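Local coordinates for glycosyl hydrolase family 88 (Pedobacter heparinus, PDB 3WIW), which removes unsaturated glucuronic acid from heparin-derived oligosaccharides as an unsaturated glucuronyl hydrolase with an alpha6/alpha6-barrel fold, at residues L179-L182 / Y183-G186. Numbering follows the deposited sequence.
Sequences LEYL and YWAG
The indole of Trp184 meets the phenol of Tyr181, three residues earlier on the same helix, through its six-membered ring: CE3 of Trp184 reaches the edge of the tyrosine ring, near its plane, 4.1 Å from CD1 of Tyr181. Tyr181 O lies in turn at the edge of the indole, in its plane and 3.8 Å from Trp184 CE3. Three residues apart, the two side chains leave the same flank of the helix, and both have CG opposite the main-chain nitrogen (chi1 -171° for Tyr181 and 169° for Trp184), which keeps the rings side by side. Tyr183 has CG beside its own backbone nitrogen, and its ring runs back along the preceding turn. There Tyr183 CD2 comes 3.4 Å from Leu179 O, at a slant to the ring, and its CE2 packs 3.9 Å from CB of Leu179. These contacts run along about two turns of helix 175-188, in which successive i to i+4 bonds link the two segments. Tyr183 N donates to Leu179 O at 2.9 Å with an N-H...O angle of 166°, and Trp184 N, Ala185 N and Gly186 N bond to the carbonyls of Glu180, Tyr181 and Leu182, respectively. Tyr181 O accepts the N-H of Ala185, and Ala185 CB lies 3.3 Å from the same Tyr181 O. Six of the eight residues are buried, and the tyrosine hydroxyls bond outside the two segments, Tyr181 OH to Leu141 O and Tyr183 OH to Ser258 OG. Helix 175-188 belongs to the alpha6/alpha6-barrel: Tyr181 and Trp184 both meet Tyr122 of helix 117-132, Leu182 and Ala185 pack on helix 138-150, and Tyr183 wedges between helices 192-208 and 245-262.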
loop_
_atom_site.group_PDB
_atom_site.type_symbol
_atom_site.label_atom_id
_atom_site.label_comp_id
_atom_site.label_asym_id
_atom_site.label_seq_id
_atom_site.Cartn_x
_atom_site.Cartn_y
_atom_site.Cartn_z
ATOM N N LEU A 179 -6.550 6.900 3.964
ATOM C CA LEU A 179 -6.680 7.828 5.089
ATOM C C LEU A 179 -5.413 8.632 5.355
ATOM O O LEU A 179 -5.501 9.757 5.850
ATOM C CB LEU A 179 -7.101 7.094 6.358
ATOM C CG LEU A 179 -8.382 6.274 6.249
ATOM C CD1 LEU A 179 -8.700 5.689 7.614
ATOM C CD2 LEU A 179 -9.541 7.084 5.667
ATOM N N GLU A 180 -4.247 8.077 5.006
ATOM C CA GLU A 180 -2.980 8.740 5.327
ATOM C C GLU A 180 -2.962 10.149 4.700
ATOM O O GLU A 180 -2.560 11.138 5.330
ATOM C CB GLU A 180 -1.789 7.906 4.847
ATOM C CG GLU A 180 -0.488 8.485 5.403
ATOM C CD GLU A 180 0.744 7.720 5.006
ATOM O OE1 GLU A 180 1.859 8.245 5.200
ATOM O OE2 GLU A 180 0.611 6.572 4.565
ATOM N N TYR A 181 -3.405 10.213 3.449
ATOM C CA TYR A 181 -3.534 11.464 2.715
ATOM C C TYR A 181 -4.350 12.490 3.502
ATOM O O TYR A 181 -3.924 13.653 3.652
ATOM C CB TYR A 181 -4.203 11.163 1.388
ATOM C CG TYR A 181 -4.252 12.301 0.367
ATOM C CD1 TYR A 181 -3.560 13.514 0.520
ATOM C CD2 TYR A 181 -5.006 12.116 -0.803
ATOM C CE1 TYR A 181 -3.639 14.501 -0.486
ATOM C CE2 TYR A 181 -5.081 13.056 -1.791
ATOM C CZ TYR A 181 -4.407 14.250 -1.638
ATOM O OH TYR A 181 -4.498 15.163 -2.658
ATOM N N LEU A 182 -5.496 12.087 4.050
ATOM C CA LEU A 182 -6.344 13.023 4.786
ATOM C C LEU A 182 -5.770 13.402 6.141
ATOM O O LEU A 182 -5.974 14.540 6.572
ATOM C CB LEU A 182 -7.747 12.468 4.973
ATOM C CG LEU A 182 -8.700 12.518 3.794
ATOM C CD1 LEU A 182 -10.083 12.067 4.242
ATOM C CD2 LEU A 182 -8.750 13.922 3.222
ATOM N N TYR A 183 -5.141 12.474 6.862
ATOM C CA TYR A 183 -4.498 12.883 8.116
ATOM C C TYR A 183 -3.468 13.977 7.852
ATOM O O TYR A 183 -3.423 15.004 8.545
ATOM C CB TYR A 183 -3.797 11.719 8.798
ATOM C CG TYR A 183 -4.673 10.608 9.345
ATOM C CD1 TYR A 183 -5.737 10.861 10.210
ATOM C CD2 TYR A 183 -4.376 9.272 9.050
ATOM C CE1 TYR A 183 -6.492 9.815 10.720
ATOM C CE2 TYR A 183 -5.135 8.232 9.555
ATOM C CZ TYR A 183 -6.183 8.506 10.393
ATOM O OH TYR A 183 -6.927 7.471 10.913
ATOM N N TRP A 184 -2.654 13.776 6.823
ATOM C CA TRP A 184 -1.621 14.731 6.455
ATOM C C TRP A 184 -2.250 16.053 6.024
ATOM O O TRP A 184 -1.856 17.118 6.486
ATOM C CB TRP A 184 -0.735 14.170 5.322
ATOM C CG TRP A 184 0.157 15.227 4.757
ATOM C CD1 TRP A 184 1.357 15.646 5.261
ATOM C CD2 TRP A 184 -0.125 16.069 3.621
ATOM N NE1 TRP A 184 1.842 16.682 4.489
ATOM C CE2 TRP A 184 0.955 16.958 3.479
ATOM C CE3 TRP A 184 -1.172 16.123 2.690
ATOM C CZ2 TRP A 184 1.020 17.910 2.444
ATOM C CZ3 TRP A 184 -1.118 17.075 1.660
ATOM C CH2 TRP A 184 -0.031 17.956 1.553
ATOM N N ALA A 185 -3.243 15.988 5.143
ATOM C CA ALA A 185 -3.836 17.201 4.573
ATOM C C ALA A 185 -4.612 18.009 5.616
ATOM O O ALA A 185 -4.587 19.241 5.604
ATOM C CB ALA A 185 -4.743 16.828 3.413
ATOM N N GLY A 186 -5.303 17.327 6.526
ATOM C CA GLY A 186 -6.026 17.992 7.587
ATOM C C GLY A 186 -5.108 18.873 8.407
ATOM O O GLY A 186 -5.473 19.994 8.766
#